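Local coordinates for uncharacterized protein (Bacteroides eggerthii, PDB 4GDZ) that is of unknown function and belongs to the DUF4251 family, folding as a single antiparallel sheet with a helix preceding it, at residues Q46-A51 with N165-F170; A62-N67 with F84-P89; G114-S119 with L133-G138. One frame throughout, in Å; residues are numbered along the deposited sequence. Where two conformers were deposited one is given.

After the N-terminal helix the chain enters strand 46-55, whose first half is one side of contact 1; its other side, 165-170, comes close to the C terminus, so this contact spans nearly the whole sheet in sequence. The other two fall within that span, one after the other. Contact 2 closes first, joining the two strands of hairpin 61-74/77-85 at its open end; contact 3 then pairs the strands of hairpin 116-123/128-135. They lie on opposite sides of the chain's centre, about 24 Å apart between centres. Contact 1 touches both: Ile-169 packs on Ser-66 and Asn-67, and the Phe-47 ring reaches Leu-133.

Contact 1. Residues Q46-A51 with N165-F170; sequences QFVLEA and NQSNIF
A hydroxyl-carboxylate bond joins a sheet strand to the start of the C-terminal helix, with a small apolar patch beside it. Strand 46-51 runs through the middle of the antiparallel sheet, between strands 61-74 and 155-163, and segment 165-170 leads from a 3-10 turn into helix 168-171, which packs on the strand face carrying Val-48 and Glu-50. The Glu-50 chain leaves with CG anti to the carbonyl carbon (chi1 -61°) and stays extended, which carries the carboxylate to the helix end. There OE2 accepts from Ser-167 OG at 2.5 Å, a very short bond, through the anti lone pair, the one facing away from OE1. The same oxygen takes a weak, long bond from Ile-169 N at 3.4 Å, while OE1 accepts from a water that in turn accepts from Asn-168 N at 2.9 Å.

Ser-167 is the N-cap of the helix. With OG anti to its own backbone N (chi1 169°), the hydroxyl accepts from Phe-170 N at 3.1 Å in a nearly straight bond, so this one oxygen donates to the carboxylate and accepts from the helix. Serine suits the position because its short side chain can do both. A carboxylate beside the amides of a helix's first turn probably gains from their partial positive charge, which would favour its ionised form.

Val-48 flanks the polar group, its CG2 lying 3.4 Å from Ser-167 OG and 4.2 Å from Phe-170 CB. The second branch, CG1, lies 4.4 Å from Ile-169 CB, so a beta-branched residue suits the place; the Phe-170 ring turns away to meet Trp-175. The methylene CG1 of Ile-169 runs past the Glu-50 chain in the opposite direction, 3.4 Å from OE2.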
loop_
_atom_site.group_PDB
_atom_site.type_symbol
_atom_site.label_atom_id
_atom_site.label_comp_id
_atom_site.label_asym_id
_atom_site.label_seq_id
_atom_site.Cartn_x
_atom_site.Cartn_y
_atom_site.Cartn_z
ATOM N N GLN A 46 23.871 14.542 4.168
ATOM C CA GLN A 46 24.811 13.803 3.345
ATOM C C GLN A 46 24.281 12.371 3.253
ATOM O O GLN A 46 24.567 11.529 4.095
ATOM C CB GLN A 46 26.227 13.889 3.923
ATOM C CG GLN A 46 26.802 15.291 3.805
ATOM C CD GLN A 46 28.233 15.381 4.286
ATOM O OE1 GLN A 46 28.522 15.021 5.398
ATOM N NE2 GLN A 46 29.119 15.882 3.446
ATOM N N PHE A 47 23.448 12.125 2.246
ATOM C CA PHE A 47 22.766 10.852 2.113
ATOM C C PHE A 47 22.409 10.534 0.680
ATOM O O PHE A 47 22.335 11.425 -0.178
ATOM C CB PHE A 47 21.499 10.804 3.003
ATOM C CG PHE A 47 20.436 11.825 2.644
ATOM C CD1 PHE A 47 19.495 11.558 1.652
ATOM C CD2 PHE A 47 20.357 13.044 3.323
ATOM C CE1 PHE A 47 18.512 12.492 1.340
ATOM C CE2 PHE A 47 19.377 13.977 3.011
ATOM C CZ PHE A 47 18.442 13.691 2.031
ATOM N N VAL A 48 22.194 9.250 0.429
ATOM C CA VAL A 48 21.644 8.777 -0.822
ATOM C C VAL A 48 20.515 7.785 -0.524
ATOM O O VAL A 48 20.692 6.858 0.265
ATOM C CB VAL A 48 22.681 8.062 -1.717
ATOM C CG1 VAL A 48 22.069 7.846 -3.109
ATOM C CG2 VAL A 48 23.980 8.841 -1.814
ATOM N N LEU A 49 19.366 7.991 -1.142
ATOM C CA LEU A 49 18.309 6.969 -1.215
ATOM C C LEU A 49 18.532 6.216 -2.528
ATOM O O LEU A 49 18.413 6.800 -3.610
ATOM C CB LEU A 49 16.938 7.633 -1.198
ATOM C CG LEU A 49 15.667 6.755 -1.096
ATOM C CD1 LEU A 49 15.357 6.034 -2.394
ATOM C CD2 LEU A 49 15.828 5.739 -0.011
ATOM N N GLU A 50 18.899 4.947 -2.429
ATOM C CA GLU A 50 19.090 4.080 -3.589
ATOM C C GLU A 50 17.823 3.228 -3.776
ATOM O O GLU A 50 17.542 2.334 -2.957
ATOM C CB GLU A 50 20.347 3.196 -3.372
ATOM C CG GLU A 50 21.632 4.010 -3.210
ATOM C CD GLU A 50 22.929 3.195 -3.204
ATOM O OE1 GLU A 50 22.879 1.943 -3.208
ATOM O OE2 GLU A 50 24.026 3.813 -3.167
ATOM N N ALA A 51 17.037 3.528 -4.810
ATOM C CA ALA A 51 15.710 2.904 -4.997
ATOM C C ALA A 51 15.862 1.546 -5.678
ATOM O O ALA A 51 16.722 1.378 -6.539
ATOM C CB ALA A 51 14.776 3.790 -5.813
ATOM N N ASN A 165 29.257 7.670 2.361
ATOM C CA ASN A 165 30.379 6.725 2.378
ATOM C C ASN A 165 29.988 5.246 2.362
ATOM O O ASN A 165 30.848 4.383 2.276
ATOM C CB ASN A 165 31.370 7.022 3.520
ATOM C CG ASN A 165 30.815 6.740 4.928
ATOM O OD1 ASN A 165 29.711 6.226 5.123
ATOM N ND2 ASN A 165 31.618 7.086 5.928
ATOM N N GLN A 166 28.699 4.940 2.437
ATOM C CA GLN A 166 28.257 3.558 2.249
ATOM C C GLN A 166 27.500 3.376 0.940
ATOM O O GLN A 166 26.957 2.311 0.672
ATOM C CB GLN A 166 27.395 3.122 3.442
ATOM C CG GLN A 166 28.183 2.930 4.739
ATOM C CD GLN A 166 27.258 2.708 5.926
ATOM O OE1 GLN A 166 26.145 2.196 5.768
ATOM N NE2 GLN A 166 27.699 3.115 7.119
ATOM N N SER A 167 27.457 4.421 0.120
ATOM C CA SER A 167 26.684 4.395 -1.116
ATOM C C SER A 167 27.578 4.116 -2.317
ATOM O O SER A 167 28.479 4.904 -2.611
ATOM C CB SER A 167 25.981 5.740 -1.294
ATOM O OG SER A 167 25.436 5.853 -2.578
ATOM N N ASN A 168 27.338 3.002 -3.013
ATOM C CA ASN A 168 28.063 2.717 -4.263
ATOM C C ASN A 168 27.757 3.740 -5.347
ATOM O O ASN A 168 28.588 3.976 -6.221
ATOM C CB ASN A 168 27.765 1.309 -4.780
ATOM C CG ASN A 168 28.328 0.222 -3.881
ATOM O OD1 ASN A 168 29.321 0.426 -3.182
ATOM N ND2 ASN A 168 27.687 -0.936 -3.887
ATOM N N ILE A 169 26.562 4.344 -5.319
ATOM C CA ILE A 169 26.205 5.427 -6.255
ATOM C C ILE A 169 27.156 6.603 -6.051
ATOM O O ILE A 169 27.753 7.137 -6.995
ATOM C CB ILE A 169 24.755 5.937 -6.027
ATOM C CG1 ILE A 169 23.734 4.870 -6.433
ATOM C CG2 ILE A 169 24.495 7.232 -6.804
ATOM C CD1 ILE A 169 23.904 4.372 -7.850
ATOM N N PHE A 170 27.263 7.035 -4.801
ATOM C CA PHE A 170 28.145 8.153 -4.471
ATOM C C PHE A 170 29.599 7.812 -4.814
ATOM O O PHE A 170 30.304 8.619 -5.425
ATOM C CB PHE A 170 28.046 8.579 -2.993
ATOM C CG PHE A 170 28.998 9.711 -2.627
ATOM C CD1 PHE A 170 28.733 11.023 -3.044
ATOM C CD2 PHE A 170 30.156 9.457 -1.931
ATOM C CE1 PHE A 170 29.615 12.051 -2.732
ATOM C CE2 PHE A 170 31.045 10.481 -1.628
ATOM C CZ PHE A 170 30.767 11.775 -2.026
HETATM O O HOH W 1 25.335 0.998 -2.396
#

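Contact 2. Residues A62-N67 with F84-P89; sequences AFVTSN and FNTVYP
Val-64 and Phe-84 lie side by side and point the same way, so the valine meets the root of the phenylalanine, CG1 to CB at 3.4 Å. The chi1 of Val-64 (-59°) sets CG1 anti to the carbonyl carbon and puts CG2 in the crowded place between N and C. Phe-84 holds its own CG in that crowded place (57°), which leads the ring away from segment 62-67. CG1 consequently reaches the ring only obliquely.

Two residues along each segment, where hairpin 61-74/77-85 opens, Ala-62 faces Thr-86. The alanine methyl touches both CB and CG2 of the threonine, each at 3.8 Å, and CG2 also rests 3.9 Å from Phe-63 O. A small residue fits here, since Asn-117 of a neighbouring subunit packs on Ala-62 as well. Thr-86 uses OG1, set between N and C by chi1 73°, in an ST turn, where it accepts from Tyr-88 N at 3.2 Å, and it is also hydrogen-bonded to Gly-93 O.

No hydrogen bond crosses between the segments: contact is mainly between carbon atoms, while the threonine hydroxyl is used by its own turn and by Gly-93 O, so the two segments meet here by packing and not by polar bonds.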
loop_
_atom_site.group_PDB
_atom_site.type_symbol
_atom_site.label_atom_id
_atom_site.label_comp_id
_atom_site.label_asym_id
_atom_site.label_seq_id
_atom_site.Cartn_x
_atom_site.Cartn_y
_atom_site.Cartn_z
ATOM N N ALA A 62 6.947 -2.539 -9.191
ATOM C CA ALA A 62 7.835 -3.184 -10.172
ATOM C C ALA A 62 9.249 -2.878 -9.741
ATOM O O ALA A 62 9.510 -1.795 -9.183
ATOM C CB ALA A 62 7.595 -2.639 -11.582
ATOM N N PHE A 63 10.175 -3.791 -9.985
ATOM C CA PHE A 63 11.592 -3.509 -9.645
ATOM C C PHE A 63 12.252 -2.572 -10.654
ATOM O O PHE A 63 11.798 -2.463 -11.783
ATOM C CB PHE A 63 12.397 -4.782 -9.478
ATOM C CG PHE A 63 12.323 -5.724 -10.654
ATOM C CD1 PHE A 63 13.115 -5.521 -11.787
ATOM C CD2 PHE A 63 11.478 -6.817 -10.611
ATOM C CE1 PHE A 63 13.073 -6.417 -12.849
ATOM C CE2 PHE A 63 11.433 -7.714 -11.673
ATOM C CZ PHE A 63 12.218 -7.485 -12.795
ATOM N N VAL A 64 13.292 -1.860 -10.209
ATOM C CA VAL A 64 14.013 -0.875 -11.021
ATOM C C VAL A 64 15.500 -1.003 -10.679
ATOM O O VAL A 64 15.852 -1.547 -9.652
ATOM C CB VAL A 64 13.585 0.598 -10.802
ATOM C CG1 VAL A 64 12.102 0.809 -11.105
ATOM C CG2 VAL A 64 13.988 1.108 -9.405
ATOM N N THR A 65 16.352 -0.504 -11.563
ATOM C CA THR A 65 17.801 -0.450 -11.338
ATOM C C THR A 65 18.204 0.756 -10.500
ATOM O O THR A 65 17.941 1.879 -10.883
ATOM C CB THR A 65 18.521 -0.294 -12.692
ATOM O OG1 THR A 65 18.058 -1.318 -13.577
ATOM C CG2 THR A 65 20.038 -0.358 -12.537
ATOM N N SER A 66 18.912 0.516 -9.406
ATOM C CA SER A 66 19.436 1.580 -8.546
ATOM C C SER A 66 20.390 2.591 -9.213
ATOM O O SER A 66 20.380 3.777 -8.866
ATOM C CB SER A 66 20.139 0.939 -7.342
ATOM O OG SER A 66 20.562 1.938 -6.451
ATOM N N ASN A 67 21.204 2.137 -10.177
ATOM C CA ASN A 67 22.162 3.019 -10.881
ATOM C C ASN A 67 21.552 4.301 -11.473
ATOM O O ASN A 67 22.209 5.349 -11.548
ATOM C CB ASN A 67 22.888 2.276 -12.028
ATOM C CG ASN A 67 23.898 3.187 -12.743
ATOM O OD1 ASN A 67 24.810 3.732 -12.100
ATOM N ND2 ASN A 67 23.708 3.414 -14.050
ATOM N N PHE A 84 12.823 4.343 -15.218
ATOM C CA PHE A 84 12.304 2.965 -15.154
ATOM C C PHE A 84 11.534 2.663 -16.434
ATOM O O PHE A 84 10.867 3.534 -17.028
ATOM C CB PHE A 84 11.483 2.726 -13.881
ATOM C CG PHE A 84 10.332 3.662 -13.691
ATOM C CD1 PHE A 84 9.070 3.366 -14.229
ATOM C CD2 PHE A 84 10.471 4.814 -12.930
ATOM C CE1 PHE A 84 8.010 4.213 -14.022
ATOM C CE2 PHE A 84 9.410 5.683 -12.743
ATOM C CZ PHE A 84 8.176 5.391 -13.301
ATOM N N ASN A 85 11.678 1.425 -16.872
ATOM C CA ASN A 85 11.070 0.960 -18.067
ATOM C C ASN A 85 10.679 -0.490 -17.713
ATOM O O ASN A 85 11.474 -1.369 -17.837
ATOM C CB ASN A 85 12.132 1.077 -19.208
ATOM C CG ASN A 85 11.735 0.321 -20.441
ATOM O OD1 ASN A 85 10.591 -0.024 -20.584
ATOM N ND2 ASN A 85 12.670 0.082 -21.340
ATOM N N THR A 86 9.478 -0.693 -17.211
ATOM C CA THR A 86 9.092 -1.932 -16.497
ATOM C C THR A 86 8.032 -2.717 -17.268
ATOM O O THR A 86 7.494 -2.246 -18.256
ATOM C CB THR A 86 8.537 -1.639 -15.088
ATOM O OG1 THR A 86 7.222 -1.070 -15.190
ATOM C CG2 THR A 86 9.457 -0.661 -14.288
ATOM N N VAL A 87 7.739 -3.912 -16.779
ATOM C CA VAL A 87 6.749 -4.800 -17.368
ATOM C C VAL A 87 5.298 -4.327 -17.003
ATOM O O VAL A 87 4.319 -4.832 -17.566
ATOM C CB VAL A 87 7.062 -6.263 -16.979
ATOM C CG1 VAL A 87 5.930 -7.230 -17.342
ATOM C CG2 VAL A 87 8.356 -6.725 -17.691
ATOM N N TYR A 88 5.167 -3.362 -16.087
ATOM C CA TYR A 88 3.836 -2.794 -15.790
ATOM C C TYR A 88 3.309 -2.167 -17.121
ATOM O O TYR A 88 3.949 -1.302 -17.667
ATOM C CB TYR A 88 3.940 -1.797 -14.665
ATOM C CG TYR A 88 2.628 -1.218 -14.190
ATOM C CD1 TYR A 88 1.959 -0.248 -14.946
ATOM C CD2 TYR A 88 2.062 -1.612 -12.992
ATOM C CE1 TYR A 88 0.739 0.288 -14.526
ATOM C CE2 TYR A 88 0.865 -1.062 -12.550
ATOM C CZ TYR A 88 0.205 -0.118 -13.313
ATOM O OH TYR A 88 -0.986 0.423 -12.879
ATOM N N PRO A 89 2.209 -2.695 -17.676
ATOM C CA PRO A 89 1.860 -2.316 -19.053
ATOM C C PRO A 89 1.395 -0.863 -19.144
ATOM O O PRO A 89 0.815 -0.329 -18.180
ATOM C CB PRO A 89 0.705 -3.232 -19.395
ATOM C CG PRO A 89 0.707 -4.305 -18.380
ATOM C CD PRO A 89 1.297 -3.723 -17.148
#

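Contact 3. Residues G114-S119 with L133-G138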
loop_
_atom_site.group_PDB
_atom_site.type_symbol
_atom_site.label_atom_id
_atom_site.label_comp_id
_atom_site.label_asym_id
_atom_site.label_seq_id
_atom_site.Cartn_x
_atom_site.Cartn_y
_atom_site.Cartn_z
ATOM N N GLY A 114 10.460 7.621 16.515
ATOM C CA GLY A 114 11.622 7.702 15.611
ATOM C C GLY A 114 11.318 7.610 14.122
ATOM O O GLY A 114 12.238 7.513 13.320
ATOM N N ASN A 115 10.039 7.661 13.732
ATOM C CA ASN A 115 9.699 7.797 12.304
ATOM C C ASN A 115 9.989 9.223 11.867
ATOM O O ASN A 115 9.758 10.159 12.626
ATOM C CB ASN A 115 8.241 7.446 12.009
ATOM C CG ASN A 115 7.842 6.093 12.580
ATOM O OD1 ASN A 115 8.447 5.066 12.267
ATOM N ND2 ASN A 115 6.848 6.100 13.445
ATOM N N ILE A 116 10.520 9.368 10.658
ATOM C CA ILE A 116 10.940 10.662 10.112
ATOM C C ILE A 116 10.185 10.933 8.822
ATOM O O ILE A 116 10.023 10.048 7.988
ATOM C CB ILE A 116 12.468 10.703 9.860
ATOM C CG1 ILE A 116 13.213 10.585 11.198
ATOM C CG2 ILE A 116 12.897 11.986 9.135
ATOM C CD1 ILE A 116 14.706 10.415 11.037
ATOM N N ASN A 117 9.657 12.140 8.707
ATOM C CA ASN A 117 9.040 12.632 7.463
ATOM C C ASN A 117 9.842 13.884 7.088
ATOM O O ASN A 117 10.022 14.768 7.936
ATOM C CB ASN A 117 7.595 13.053 7.718
ATOM C CG ASN A 117 6.649 11.893 8.017
ATOM O OD1 ASN A 117 6.970 10.694 7.888
ATOM N ND2 ASN A 117 5.467 12.252 8.427
ATOM N N CYS A 118 10.297 13.980 5.850
ATOM C CA CYS A 118 11.154 15.071 5.387
ATOM C C CYS A 118 10.763 15.529 3.979
ATOM O O CYS A 118 10.425 14.696 3.152
ATOM C CB CYS A 118 12.607 14.572 5.376
ATOM S SG CYS A 118 13.853 15.741 4.764
ATOM N N SER A 119 10.875 16.820 3.692
ATOM C CA SER A 119 10.660 17.328 2.336
ATOM C C SER A 119 11.748 18.306 1.997
ATOM O O SER A 119 12.362 18.930 2.893
ATOM C CB SER A 119 9.256 17.974 2.160
ATOM O OG SER A 119 9.156 19.242 2.787
ATOM N N LEU A 133 10.196 12.373 1.623
ATOM C CA LEU A 133 10.892 11.152 2.024
ATOM C C LEU A 133 10.436 10.747 3.415
ATOM O O LEU A 133 10.345 11.588 4.319
ATOM C CB LEU A 133 12.408 11.416 1.977
ATOM C CG LEU A 133 13.444 10.381 2.424
ATOM C CD1 LEU A 133 14.821 10.866 1.999
ATOM C CD2 LEU A 133 13.405 10.193 3.929
ATOM N N THR A 134 10.155 9.450 3.594
ATOM C CA THR A 134 9.726 8.919 4.874
ATOM C C THR A 134 10.615 7.730 5.238
ATOM O O THR A 134 11.005 6.944 4.372
ATOM C CB THR A 134 8.257 8.460 4.868
ATOM O OG1 THR A 134 8.102 7.449 3.862
ATOM C CG2 THR A 134 7.327 9.650 4.606
ATOM N N LEU A 135 10.965 7.650 6.516
ATOM C CA LEU A 135 11.803 6.582 7.071
ATOM C C LEU A 135 11.083 6.045 8.288
ATOM O O LEU A 135 10.813 6.781 9.228
ATOM C CB LEU A 135 13.198 7.133 7.462
ATOM C CG LEU A 135 14.210 6.196 8.146
ATOM C CD1 LEU A 135 14.737 5.170 7.163
ATOM C CD2 LEU A 135 15.366 6.984 8.763
ATOM N N THR A 136 10.774 4.761 8.281
ATOM C CA THR A 136 10.198 4.104 9.451
ATOM C C THR A 136 11.321 3.664 10.441
ATOM O O THR A 136 12.409 3.234 10.028
ATOM C CB THR A 136 9.296 2.925 9.015
ATOM O OG1 THR A 136 8.215 3.449 8.231
ATOM C CG2 THR A 136 8.689 2.177 10.225
ATOM N N ASN A 137 11.064 3.824 11.733
ATOM C CA ASN A 137 11.988 3.356 12.777
ATOM C C ASN A 137 12.404 1.890 12.552
ATOM O O ASN A 137 11.631 1.079 12.018
ATOM C CB ASN A 137 11.356 3.527 14.170
ATOM C CG ASN A 137 12.250 3.013 15.303
ATOM O OD1 ASN A 137 13.403 3.429 15.462
ATOM N ND2 ASN A 137 11.710 2.104 16.103
ATOM N N GLY A 138 13.639 1.568 12.932
ATOM C CA GLY A 138 14.086 0.182 13.001
ATOM C C GLY A 138 14.844 -0.336 11.796
ATOM O O GLY A 138 15.440 -1.398 11.868
#
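Asn-115 stands just before strand 116-119 and continues the pairing of the hairpin 116-123/128-135 with its side chain. Its CB lies 3.8 Å from Leu-135 O. With chi1 at -51°, CG is anti to the carbonyl carbon and the amide swings over to the partner strand. OD1 then accepts from Asn-137 N at 2.9 Å in a nearly straight bond, in the carbonyl plane, and also lies 3.5 Å from both CA and CG2 of Thr-136. The other branch, ND2, turns back to Asp-111, so the amide is held at both ends and its rotation fixed. Asparagine suits the place because it offers an acceptor and a donor at once; an alanine here would lose both bonds and would probably loosen the chain at Asn-137.

Beyond it the antiparallel register is regular: Ile-116 N to Leu-135 O and Leu-135 N to Ile-116 O are both 3.0 Å, and in the next hydrogen-bonded pair Cys-118 N to Leu-133 O and Leu-133 N to Cys-118 O are both 2.8 Å. The side chains of these four share one face; Ile-116 CD1 meets Leu-135 CD2 at 4.2 Å, and helix 28-44 covers Ile-116 through Val-39 and Leu-42, and Leu-135 through Tyr-35. Between them, Asn-117 and Thr-134 make a non-hydrogen-bonded pair on the other face, where Thr-134 OG1 is hydrogen-bonded to Gln-60 OE1 of a neighbouring subunit. The Ile-116 face thus meets the helix and the Thr-134 face the neighbouring subunit, while at the strand end a side-chain amide takes over from the backbone carbonyl as acceptor.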